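Local coordinates for protein diaminobutyrate-pyruvate transaminase and L-2,4-diaminobutyrate decarboxylase (Vibrio parahaemolyticus, PDB 2QMA) that probably decarboxylates L-2,4-diaminobutyrate with pyridoxal phosphate, this chain being the C-terminal domain of a longer protein that also has an aminotransferase domain, at residues A[182-187]-A[344-349]; A[413-418]-A[488-493]; A[170-175]-A[219-224]; A[428-431]-A[437-440]. One frame throughout, in Å; residues are numbered along the deposited sequence. Where two conformers were deposited one is given.

Contact 1 (A[182-187]-A[344-349])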
loop_
_atom_site.group_PDB
_atom_site.type_symbol
_atom_site.label_atom_id
_atom_site.label_comp_id
_atom_site.label_asym_id
_atom_site.label_seq_id
_atom_site.Cartn_x
_atom_site.Cartn_y
_atom_site.Cartn_z
ATOM N N ILE A 182 13.710 -22.679 -0.481
ATOM C CA ILE A 182 14.911 -23.442 -0.167
ATOM C C ILE A 182 14.594 -24.490 0.908
ATOM O O ILE A 182 15.124 -25.595 0.799
ATOM C CB ILE A 182 16.098 -22.572 0.315
ATOM C CG1 ILE A 182 17.418 -23.400 0.294
ATOM C CG2 ILE A 182 15.867 -21.999 1.708
ATOM C CD1 ILE A 182 17.816 -23.944 -1.087
ATOM N N ALA A 183 13.773 -24.139 1.928
ATOM C CA ALA A 183 13.360 -25.154 2.928
ATOM C C ALA A 183 12.582 -26.282 2.269
ATOM O O ALA A 183 12.705 -27.478 2.657
ATOM C CB ALA A 183 12.550 -24.552 4.107
ATOM N N ASP A 184 11.761 -25.941 1.278
ATOM C CA ASP A 184 10.999 -26.991 0.566
ATOM C C ASP A 184 11.969 -27.879 -0.226
ATOM O O ASP A 184 11.857 -29.111 -0.251
ATOM C CB ASP A 184 9.991 -26.365 -0.394
ATOM C CG ASP A 184 9.216 -27.418 -1.176
ATOM O OD1 ASP A 184 8.611 -28.262 -0.520
ATOM O OD2 ASP A 184 9.272 -27.423 -2.419
ATOM N N LYS A 185 12.931 -27.250 -0.877
ATOM C CA LYS A 185 13.909 -28.007 -1.687
ATOM C C LYS A 185 14.815 -28.896 -0.805
ATOM O O LYS A 185 14.957 -30.089 -1.083
ATOM C CB LYS A 185 14.722 -27.044 -2.565
ATOM C CG LYS A 185 15.834 -27.677 -3.382
ATOM C CD LYS A 185 16.882 -26.585 -3.713
ATOM C CE LYS A 185 16.658 -25.975 -5.080
ATOM N NZ LYS A 185 16.412 -26.968 -6.176
ATOM N N LEU A 186 15.398 -28.339 0.257
ATOM C CA LEU A 186 16.353 -29.119 1.090
ATOM C C LEU A 186 15.733 -30.272 1.921
ATOM O O LEU A 186 16.337 -31.354 2.047
ATOM C CB LEU A 186 17.242 -28.187 1.962
ATOM C CG LEU A 186 18.110 -27.167 1.196
ATOM C CD1 LEU A 186 18.978 -26.291 2.127
ATOM C CD2 LEU A 186 18.987 -27.791 0.095
ATOM N N SER A 187 14.546 -30.055 2.496
ATOM C CA SER A 187 13.982 -31.012 3.438
ATOM C C SER A 187 12.458 -31.139 3.334
ATOM O O SER A 187 11.794 -31.674 4.248
ATOM C CB SER A 187 14.413 -30.640 4.868
ATOM O OG SER A 187 14.002 -29.312 5.196
ATOM N N PHE A 344 4.401 -19.242 -6.196
ATOM C CA PHE A 344 3.356 -18.545 -5.431
ATOM C C PHE A 344 2.601 -19.493 -4.462
ATOM O O PHE A 344 1.936 -19.007 -3.555
ATOM C CB PHE A 344 2.351 -17.809 -6.366
ATOM C CG PHE A 344 2.869 -16.517 -6.933
ATOM C CD1 PHE A 344 3.597 -15.642 -6.134
ATOM C CD2 PHE A 344 2.578 -16.134 -8.246
ATOM C CE1 PHE A 344 4.062 -14.432 -6.620
ATOM C CE2 PHE A 344 3.044 -14.917 -8.750
ATOM C CZ PHE A 344 3.788 -14.062 -7.950
ATOM N N LYS A 345 2.727 -20.811 -4.656
ATOM C CA LYS A 345 2.081 -21.830 -3.816
ATOM C C LYS A 345 2.459 -21.663 -2.349
ATOM O O LYS A 345 1.670 -22.007 -1.486
ATOM C CB LYS A 345 2.410 -23.266 -4.283
ATOM C CG LYS A 345 3.784 -23.769 -3.829
ATOM C CD LYS A 345 4.269 -24.984 -4.572
ATOM C CE LYS A 345 5.756 -25.232 -4.268
ATOM N NZ LYS A 345 6.181 -26.622 -4.619
ATOM N N PHE A 346 3.667 -21.145 -2.089
ATOM C CA PHE A 346 4.133 -20.867 -0.717
ATOM C C PHE A 346 3.318 -19.802 0.024
ATOM O O PHE A 346 3.269 -19.817 1.255
ATOM C CB PHE A 346 5.640 -20.532 -0.704
ATOM C CG PHE A 346 6.511 -21.641 -1.267
ATOM C CD1 PHE A 346 6.458 -22.931 -0.729
ATOM C CD2 PHE A 346 7.369 -21.389 -2.336
ATOM C CE1 PHE A 346 7.261 -23.971 -1.233
ATOM C CE2 PHE A 346 8.176 -22.398 -2.849
ATOM C CZ PHE A 346 8.127 -23.701 -2.301
ATOM N N LEU A 347 2.663 -18.922 -0.729
ATOM C CA LEU A 347 1.881 -17.794 -0.194
ATOM C C LEU A 347 0.457 -18.143 0.152
ATOM O O LEU A 347 -0.268 -17.317 0.707
ATOM C CB LEU A 347 1.801 -16.669 -1.232
ATOM C CG LEU A 347 3.015 -15.827 -1.554
ATOM C CD1 LEU A 347 2.798 -15.195 -2.916
ATOM C CD2 LEU A 347 3.275 -14.753 -0.504
ATOM N N LEU A 348 0.058 -19.361 -0.177
ATOM C CA LEU A 348 -1.339 -19.691 -0.345
ATOM C C LEU A 348 -1.838 -20.587 0.790
ATOM O O LEU A 348 -1.382 -21.751 0.939
ATOM C CB LEU A 348 -1.487 -20.318 -1.733
ATOM C CG LEU A 348 -2.463 -21.381 -2.189
ATOM C CD1 LEU A 348 -3.921 -20.941 -1.986
ATOM C CD2 LEU A 348 -2.133 -21.669 -3.665
ATOM N N HIS A 349 -2.752 -20.038 1.603
ATOM C CA HIS A 349 -3.220 -20.720 2.832
ATOM C C HIS A 349 -4.686 -21.185 2.756
ATOM O O HIS A 349 -5.243 -21.327 1.646
ATOM C CB HIS A 349 -2.966 -19.844 4.080
ATOM C CG HIS A 349 -3.659 -20.319 5.331
ATOM N ND1 HIS A 349 -4.067 -21.626 5.521
ATOM C CD2 HIS A 349 -3.989 -19.657 6.470
ATOM C CE1 HIS A 349 -4.631 -21.745 6.712
ATOM N NE2 HIS A 349 -4.596 -20.563 7.309
HETATM O O HOH W 1 6.623 -28.905 -2.674
#
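D184, near the C-terminal end of helix 167-187, meets two consecutive residues of the 3-10 segment that runs to L347, touching F346 with its carbon atoms and facing K345 with its carboxylate. The backbones stay well apart, 9.3 Å between the CA atoms of D184 and F346, so side chains alone span the gap. D184 holds CG anti to its own backbone N (chi1 178°), which carries the carboxylate out from the helix toward the turn. Its CB lies 3.7 Å from CE1 of F346, approaching the ring obliquely, while CG of D184 sits at the ring edge in its plane; carboxylate and ring planes are 63° apart. K345 starts from the position between backbone N and carbonyl carbon, and this chi1 of 80° lays its CG over the centre of one face of the F346 ring, 4.1 Å above the plane. The extended chain beyond CG carries NZ to the aspartate. There NZ of K345 stands 3.9 Å from OD2 of D184, a long salt bridge. Water 1 supplies the closer link: it donates to OD1 of D184 at 3.0 Å and accepts from NZ of K345 at 3.0 Å. The F346 ring also packs on D180 and W181 of the same helix, one turn back from D184. With only 98 Å² buried in total and a water between the charges, this is a surface contact in which the ion pair is probably well screened, and the aromatic ring supplies the direct van der Waals touch.

Contact 2 (A[413-418]-A[488-493]); sequences NDQFEL and KINMLA
Q415 and N490 form the polar half of this contact, F416 and I489 the apolar half. In the polar half, NE2 of Q415 donates to OD1 of N490 at 2.7 Å, with an N-H...O angle of 146°. The donor is tilted 23° from the carbonyl plane of N490, and the two amides are turned almost perpendicular, 83° apart. A bend at chi2 turns the amide of Q415 back to N490; CB and CG of Q415 each lie 3.6 Å from the same OD1. Water 2 donates to OD1 of N490 at 2.8 Å and to the carbonyl O of Q415, so OD1 takes two donors, the Q415 amide and a water that also bonds to the Q415 backbone. The apolar half uses the edge of the F416 ring: CG2 of I489 lies in the ring plane, 3.7 Å from CE1, and CZ of F416 comes within 4.0 Å of CB of N490. F416 also packs on I410 of helix 389-411. Local hydrogen bonds shape the 413-418 segment: Q415 N reaches OD1 of N413 at 2.8 Å, an Asx turn overlapping a type I beta turn just before edge strand 416-418. Helix 479-495 thus meets this strand through F416 and helix 438-452 through I489, which touches L445, consistent with the small C-terminal domain of fold-type I pyridoxal-phosphate enzymes, an antiparallel sheet with helices packed on it.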
loop_
_atom_site.group_PDB
_atom_site.type_symbol
_atom_site.label_atom_id
_atom_site.label_comp_id
_atom_site.label_asym_id
_atom_site.label_seq_id
_atom_site.Cartn_x
_atom_site.Cartn_y
_atom_site.Cartn_z
ATOM N N ASN A 413 33.727 22.554 -14.847
ATOM C CA ASN A 413 33.424 23.669 -13.963
ATOM C C ASN A 413 34.288 23.578 -12.715
ATOM O O ASN A 413 34.128 22.655 -11.897
ATOM C CB ASN A 413 31.929 23.675 -13.610
ATOM C CG ASN A 413 31.523 24.885 -12.805
ATOM O OD1 ASN A 413 32.114 25.196 -11.776
ATOM N ND2 ASN A 413 30.497 25.568 -13.267
ATOM N N ASP A 414 35.204 24.541 -12.600
ATOM C CA ASP A 414 36.196 24.612 -11.518
ATOM C C ASP A 414 35.568 24.780 -10.126
ATOM O O ASP A 414 36.254 24.565 -9.118
ATOM C CB ASP A 414 37.233 25.759 -11.714
ATOM C CG ASP A 414 37.387 26.254 -13.189
ATOM O OD1 ASP A 414 36.650 25.834 -14.126
ATOM O OD2 ASP A 414 38.285 27.108 -13.400
ATOM N N GLN A 415 34.288 25.175 -10.073
ATOM C CA GLN A 415 33.573 25.379 -8.805
ATOM C C GLN A 415 33.045 24.079 -8.170
ATOM O O GLN A 415 32.591 24.084 -7.020
ATOM C CB GLN A 415 32.420 26.386 -8.981
ATOM C CG GLN A 415 32.832 27.799 -9.376
ATOM C CD GLN A 415 33.619 28.486 -8.272
ATOM O OE1 GLN A 415 34.848 28.434 -8.253
ATOM N NE2 GLN A 415 32.913 29.091 -7.321
ATOM N N PHE A 416 33.136 22.972 -8.914
ATOM C CA PHE A 416 32.636 21.668 -8.475
ATOM C C PHE A 416 33.663 20.591 -8.771
ATOM O O PHE A 416 34.602 20.817 -9.532
ATOM C CB PHE A 416 31.295 21.326 -9.149
ATOM C CG PHE A 416 30.203 22.323 -8.835
ATOM C CD1 PHE A 416 29.477 22.209 -7.660
ATOM C CD2 PHE A 416 29.948 23.398 -9.692
ATOM C CE1 PHE A 416 28.483 23.142 -7.321
ATOM C CE2 PHE A 416 28.961 24.346 -9.380
ATOM C CZ PHE A 416 28.228 24.225 -8.193
ATOM N N GLU A 417 33.476 19.436 -8.154
ATOM C CA GLU A 417 34.269 18.262 -8.448
ATOM C C GLU A 417 33.331 17.076 -8.688
ATOM O O GLU A 417 32.519 16.726 -7.834
ATOM C CB GLU A 417 35.238 17.978 -7.310
ATOM C CG GLU A 417 35.921 16.614 -7.418
ATOM C CD GLU A 417 36.848 16.301 -6.243
ATOM O OE1 GLU A 417 36.619 16.803 -5.113
ATOM O OE2 GLU A 417 37.793 15.504 -6.463
ATOM N N LEU A 418 33.447 16.472 -9.865
ATOM C CA LEU A 418 32.681 15.303 -10.184
ATOM C C LEU A 418 33.244 14.112 -9.373
ATOM O O LEU A 418 34.462 13.868 -9.396
ATOM C CB LEU A 418 32.708 15.043 -11.702
ATOM C CG LEU A 418 31.964 13.797 -12.202
ATOM C CD1 LEU A 418 30.464 14.017 -12.115
ATOM C CD2 LEU A 418 32.363 13.430 -13.610
ATOM N N LYS A 488 22.897 28.250 -8.832
ATOM C CA LYS A 488 22.176 28.386 -7.555
ATOM C C LYS A 488 22.969 27.753 -6.443
ATOM O O LYS A 488 23.067 28.321 -5.358
ATOM C CB LYS A 488 20.827 27.646 -7.616
ATOM C CG LYS A 488 19.788 28.293 -8.480
ATOM C CD LYS A 488 18.508 27.472 -8.432
ATOM C CE LYS A 488 17.847 27.398 -9.786
ATOM N NZ LYS A 488 17.053 28.580 -10.132
ATOM N N ILE A 489 23.510 26.561 -6.708
ATOM C CA ILE A 489 24.331 25.864 -5.730
ATOM C C ILE A 489 25.646 26.589 -5.428
ATOM O O ILE A 489 26.070 26.684 -4.270
ATOM C CB ILE A 489 24.596 24.389 -6.122
ATOM C CG1 ILE A 489 23.274 23.608 -6.165
ATOM C CG2 ILE A 489 25.587 23.744 -5.127
ATOM C CD1 ILE A 489 23.364 22.299 -6.933
ATOM N N ASN A 490 26.304 27.071 -6.475
ATOM C CA ASN A 490 27.525 27.846 -6.286
ATOM C C ASN A 490 27.291 29.089 -5.438
ATOM O O ASN A 490 28.033 29.369 -4.512
ATOM C CB ASN A 490 28.164 28.216 -7.625
ATOM C CG ASN A 490 29.476 28.925 -7.441
ATOM O OD1 ASN A 490 30.380 28.404 -6.779
ATOM N ND2 ASN A 490 29.569 30.139 -7.956
HETATM N N MSE A 491 26.233 29.822 -5.731
HETATM C CA MSE A 491 25.937 31.024 -4.946
HETATM C C MSE A 491 25.721 30.701 -3.465
HETATM O O MSE A 491 26.219 31.419 -2.610
HETATM C CB MSE A 491 24.788 31.799 -5.561
HETATM C CG MSE A 491 25.080 32.207 -7.009
HETATM SE SE MSE A 491 26.799 33.185 -7.260
HETATM C CE MSE A 491 26.583 34.426 -5.907
ATOM N N LEU A 492 25.050 29.585 -3.163
ATOM C CA LEU A 492 24.928 29.142 -1.771
ATOM C C LEU A 492 26.307 28.859 -1.166
ATOM O O LEU A 492 26.617 29.309 -0.055
ATOM C CB LEU A 492 24.058 27.870 -1.680
ATOM C CG LEU A 492 22.552 28.066 -1.701
ATOM C CD1 LEU A 492 21.869 26.712 -1.638
ATOM C CD2 LEU A 492 22.063 28.939 -0.515
ATOM N N ALA A 493 27.124 28.123 -1.910
ATOM C CA ALA A 493 28.492 27.779 -1.514
ATOM C C ALA A 493 29.359 29.008 -1.227
ATOM O O ALA A 493 30.114 29.018 -0.258
ATOM C CB ALA A 493 29.141 26.918 -2.562
HETATM O O HOH W 2 30.906 25.963 -5.623
#

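Contact 3 (A[170-175]-A[219-224]); sequences SNQMGL and ASWMGL
The C-terminal end of helix 214-221, closed by a Schellman motif with G223 at positive phi (101°), packs against helix 167-187 in the pyridoxal-dependent decarboxylase domain. Q172 and W221 carry one part of the contact. With CG anti to the backbone N (chi1 156°) and the rest of the chain extended, Q172 crosses the indole at about a right angle and sets OE1 3.5 Å from both CE3 and CZ3 of W221; the approach is oblique, amide and ring planes lying 51° apart. M222, a selenomethionine, carries the other part. Its chain bends at chi3, bringing CE to 3.6 Å from CB of L175 and 3.7 Å from the carbonyl O of Q172, while SE lies 3.7 Å from the carbonyl O of L175. The methyl therefore rests on backbone and side chain of the facing helix 167-187 alike. Both Q172 and L175 also touch S218, one turn earlier on helix 214-221. The second subunit closes in here: its M176 packs on W221, its Q172 on Q172, and its R179 bonds to the carbonyls of S220 and W221. The contact thus lies at the dimer interface, where helix 167-187 runs between helix 214-221 and strands 160-164 and 334-338, on which M173 packs.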
loop_
_atom_site.group_PDB
_atom_site.type_symbol
_atom_site.label_atom_id
_atom_site.label_comp_id
_atom_site.label_asym_id
_atom_site.label_seq_id
_atom_site.Cartn_x
_atom_site.Cartn_y
_atom_site.Cartn_z
ATOM N N SER A 170 7.939 -5.651 -2.537
ATOM C CA SER A 170 8.323 -6.593 -3.571
ATOM C C SER A 170 9.610 -7.320 -3.182
ATOM O O SER A 170 9.654 -8.544 -3.279
ATOM C CB SER A 170 8.447 -5.938 -4.948
ATOM O OG SER A 170 7.168 -5.465 -5.405
ATOM N N ASN A 171 10.627 -6.578 -2.726
ATOM C CA ASN A 171 11.853 -7.210 -2.199
ATOM C C ASN A 171 11.613 -8.245 -1.114
ATOM O O ASN A 171 12.107 -9.350 -1.197
ATOM C CB ASN A 171 12.867 -6.172 -1.726
ATOM C CG ASN A 171 13.609 -5.539 -2.867
ATOM O OD1 ASN A 171 13.526 -5.982 -4.025
ATOM N ND2 ASN A 171 14.369 -4.487 -2.554
ATOM N N GLN A 172 10.792 -7.877 -0.133
ATOM C CA GLN A 172 10.490 -8.726 0.983
ATOM C C GLN A 172 9.774 -9.987 0.471
ATOM O O GLN A 172 10.111 -11.082 0.873
ATOM C CB GLN A 172 9.662 -7.920 2.012
ATOM C CG GLN A 172 8.781 -8.746 2.964
ATOM C CD GLN A 172 7.832 -7.853 3.718
ATOM O OE1 GLN A 172 7.723 -6.656 3.418
ATOM N NE2 GLN A 172 7.111 -8.428 4.694
HETATM N N MSE A 173 8.855 -9.822 -0.469
HETATM C CA MSE A 173 8.111 -10.968 -0.965
HETATM C C MSE A 173 8.986 -11.895 -1.804
HETATM O O MSE A 173 8.929 -13.083 -1.623
HETATM C CB MSE A 173 6.892 -10.521 -1.737
HETATM C CG MSE A 173 5.727 -10.259 -0.822
HETATM SE SE MSE A 173 4.251 -9.672 -1.823
HETATM C CE MSE A 173 4.445 -10.720 -3.474
ATOM N N GLY A 174 9.813 -11.337 -2.696
ATOM C CA GLY A 174 10.737 -12.151 -3.512
ATOM C C GLY A 174 11.629 -12.993 -2.598
ATOM O O GLY A 174 11.792 -14.201 -2.806
ATOM N N LEU A 175 12.198 -12.372 -1.577
ATOM C CA LEU A 175 13.101 -13.080 -0.677
ATOM C C LEU A 175 12.390 -14.027 0.282
ATOM O O LEU A 175 12.953 -15.060 0.656
ATOM C CB LEU A 175 13.980 -12.088 0.092
ATOM C CG LEU A 175 14.964 -11.313 -0.801
ATOM C CD1 LEU A 175 15.578 -10.155 -0.021
ATOM C CD2 LEU A 175 16.070 -12.186 -1.357
ATOM N N ALA A 219 15.380 -9.499 5.577
ATOM C CA ALA A 219 15.866 -10.629 6.366
ATOM C C ALA A 219 15.390 -10.563 7.824
ATOM O O ALA A 219 15.007 -11.588 8.416
ATOM C CB ALA A 219 17.420 -10.752 6.269
ATOM N N SER A 220 15.439 -9.374 8.420
ATOM C CA SER A 220 14.961 -9.157 9.798
ATOM C C SER A 220 13.442 -9.461 9.915
ATOM O O SER A 220 12.985 -10.108 10.844
ATOM C CB SER A 220 15.263 -7.722 10.212
ATOM O OG SER A 220 16.676 -7.569 10.246
ATOM N N TRP A 221 12.672 -8.998 8.939
ATOM C CA TRP A 221 11.246 -9.221 9.002
ATOM C C TRP A 221 10.890 -10.709 8.936
ATOM O O TRP A 221 10.045 -11.172 9.713
ATOM C CB TRP A 221 10.525 -8.430 7.903
ATOM C CG TRP A 221 10.649 -6.912 8.056
ATOM C CD1 TRP A 221 10.819 -6.191 9.220
ATOM C CD2 TRP A 221 10.580 -5.938 6.996
ATOM N NE1 TRP A 221 10.853 -4.828 8.944
ATOM C CE2 TRP A 221 10.715 -4.652 7.589
ATOM C CE3 TRP A 221 10.429 -6.033 5.589
ATOM C CZ2 TRP A 221 10.705 -3.465 6.822
ATOM C CZ3 TRP A 221 10.421 -4.857 4.830
ATOM C CH2 TRP A 221 10.558 -3.589 5.453
HETATM N N MSE A 222 11.553 -11.448 8.052
HETATM C CA MSE A 222 11.171 -12.837 7.803
HETATM C C MSE A 222 11.823 -13.838 8.769
HETATM O O MSE A 222 11.638 -15.054 8.610
HETATM C CB MSE A 222 11.431 -13.186 6.329
HETATM C CG MSE A 222 12.867 -13.444 6.032
HETATM SE SE MSE A 222 13.244 -13.717 4.131
HETATM C CE MSE A 222 12.539 -12.163 3.430
ATOM N N GLY A 223 12.559 -13.340 9.775
ATOM C CA GLY A 223 13.029 -14.185 10.874
ATOM C C GLY A 223 14.501 -14.635 10.765
ATOM O O GLY A 223 14.964 -15.375 11.624
ATOM N N LEU A 224 15.230 -14.191 9.737
ATOM C CA LEU A 224 16.607 -14.638 9.533
ATOM C C LEU A 224 17.622 -13.715 10.174
ATOM O O LEU A 224 18.729 -14.168 10.537
ATOM C CB LEU A 224 16.937 -14.800 8.035
ATOM C CG LEU A 224 15.984 -15.784 7.303
ATOM C CD1 LEU A 224 16.280 -15.791 5.761
ATOM C CD2 LEU A 224 16.101 -17.169 7.913
#

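Contact 4 (A[428-431]-A[437-440])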
loop_
_atom_site.group_PDB
_atom_site.type_symbol
_atom_site.label_atom_id
_atom_site.label_comp_id
_atom_site.label_asym_id
_atom_site.label_seq_id
_atom_site.Cartn_x
_atom_site.Cartn_y
_atom_site.Cartn_z
ATOM N N LEU A 428 26.920 12.355 -9.100
ATOM C CA LEU A 428 27.535 12.479 -7.792
ATOM C C LEU A 428 28.706 13.450 -7.867
ATOM O O LEU A 428 29.640 13.276 -8.663
ATOM C CB LEU A 428 27.975 11.094 -7.261
ATOM C CG LEU A 428 26.874 10.037 -7.074
ATOM C CD1 LEU A 428 27.416 8.655 -6.702
ATOM C CD2 LEU A 428 25.796 10.460 -6.037
ATOM N N PHE A 429 28.631 14.502 -7.052
ATOM C CA PHE A 429 29.571 15.608 -7.149
ATOM C C PHE A 429 29.547 16.416 -5.875
ATOM O O PHE A 429 28.784 16.136 -4.981
ATOM C CB PHE A 429 29.185 16.496 -8.337
ATOM C CG PHE A 429 27.943 17.323 -8.100
ATOM C CD1 PHE A 429 28.045 18.693 -7.798
ATOM C CD2 PHE A 429 26.681 16.749 -8.181
ATOM C CE1 PHE A 429 26.904 19.478 -7.582
ATOM C CE2 PHE A 429 25.524 17.525 -7.985
ATOM C CZ PHE A 429 25.645 18.891 -7.678
ATOM N N ARG A 430 30.394 17.424 -5.793
ATOM C CA ARG A 430 30.422 18.247 -4.604
ATOM C C ARG A 430 30.888 19.618 -5.008
ATOM O O ARG A 430 31.525 19.757 -6.055
ATOM C CB ARG A 430 31.345 17.636 -3.544
ATOM C CG ARG A 430 32.807 17.561 -3.922
ATOM C CD ARG A 430 33.579 17.144 -2.702
ATOM N NE ARG A 430 34.983 16.866 -2.965
ATOM C CZ ARG A 430 35.806 16.339 -2.061
ATOM N NH1 ARG A 430 35.361 16.040 -0.842
ATOM N NH2 ARG A 430 37.073 16.098 -2.372
ATOM N N ALA A 431 30.493 20.636 -4.235
ATOM C CA ALA A 431 31.114 21.955 -4.334
ATOM C C ALA A 431 32.559 21.865 -3.849
ATOM O O ALA A 431 32.855 21.177 -2.870
ATOM C CB ALA A 431 30.341 22.980 -3.514
ATOM N N ASP A 437 36.561 23.351 4.565
ATOM C CA ASP A 437 36.217 21.951 4.811
ATOM C C ASP A 437 35.061 21.619 3.851
ATOM O O ASP A 437 33.996 22.236 3.912
ATOM C CB ASP A 437 35.834 21.739 6.279
ATOM C CG ASP A 437 35.613 20.261 6.638
ATOM O OD1 ASP A 437 35.056 19.487 5.832
ATOM O OD2 ASP A 437 35.988 19.866 7.762
ATOM N N LEU A 438 35.296 20.689 2.931
ATOM C CA LEU A 438 34.298 20.335 1.923
ATOM C C LEU A 438 33.176 19.481 2.482
ATOM O O LEU A 438 32.020 19.665 2.110
ATOM C CB LEU A 438 34.948 19.655 0.712
ATOM C CG LEU A 438 36.133 20.420 0.102
ATOM C CD1 LEU A 438 36.754 19.593 -1.006
ATOM C CD2 LEU A 438 35.749 21.837 -0.374
ATOM N N ASP A 439 33.505 18.540 3.367
ATOM C CA ASP A 439 32.467 17.731 4.008
ATOM C C ASP A 439 31.480 18.653 4.721
ATOM O O ASP A 439 30.257 18.472 4.636
ATOM C CB ASP A 439 33.066 16.686 4.975
ATOM C CG ASP A 439 33.674 15.480 4.242
ATOM O OD1 ASP A 439 33.407 15.299 3.031
ATOM O OD2 ASP A 439 34.421 14.691 4.870
ATOM N N GLU A 440 32.024 19.667 5.383
ATOM C CA GLU A 440 31.225 20.614 6.140
ATOM C C GLU A 440 30.417 21.496 5.203
ATOM O O GLU A 440 29.229 21.717 5.440
ATOM C CB GLU A 440 32.124 21.462 7.048
ATOM C CG GLU A 440 31.365 22.445 7.923
ATOM C CD GLU A 440 32.198 23.650 8.327
ATOM O OE1 GLU A 440 33.439 23.523 8.451
ATOM O OE2 GLU A 440 31.605 24.734 8.506
HETATM O O HOH W 3 32.829 16.857 0.510
#
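R430 and A431, at the end of strand 426-431, face L438 in the first turn of helix 438-452, the nearest CA atoms across the contact, those of A431 and L438, being 7.2 Å apart. R430 sets CG between its backbone N and carbonyl carbon (chi1 64°) and then runs extended to NE, which brings the guanidinium over the leucine. CD1 of L438 sits over the centre of one guanidinium face, 3.6 Å above the plane and 3.5 Å from CZ of R430. The other methyl, CD2 of L438, lies 3.9 Å from the carbonyl O of A431, so the leucine spans strand side chain and strand backbone. At the guanidinium edge, water 3 lies in the plane, accepting from NH1 of R430 at 3.0 Å and donating to OD1 of D439 at the same length; NH1 of R430 and OD1 of D439 themselves stay 4.4 Å apart, beyond a salt bridge. Each charged group has a firmer partner elsewhere: R430 forms a salt bridge to E417, and OD1 of D439 accepts from T466 N. The helix is capped by D437, whose OD1 receives E440 N at 3.1 Å, met from above the carboxylate plane. N442 of the helix accepts from A431 N and donates to L438 O. Strand 426-431 lies between strands 416-418 and 465-471, and helix 438-452 packs on it through L441 and L445, which touch A431.

Contacts 1 and 3 share helix 167-187, their centres 14 Å apart and their nearest atoms about 5 Å; along the chain their segments alternate, and both close before contacts 2 and 4 open. Contacts 2 and 4 form a second pair, centres 9 Å apart, and do touch: OE1 of E417 makes a 2.7 Å salt bridge to NE of R430 across neighbouring strands of the four-stranded antiparallel sheet. Both segments of contact 4 fall between those of contact 2. Contact 1 lies across the chain's centre from this pair, its centre 54 Å from that of contact 2. The first pair thus belongs to the region of the large seven-stranded sheet and the subunit interface, the second to the C-terminal antiparallel sheet.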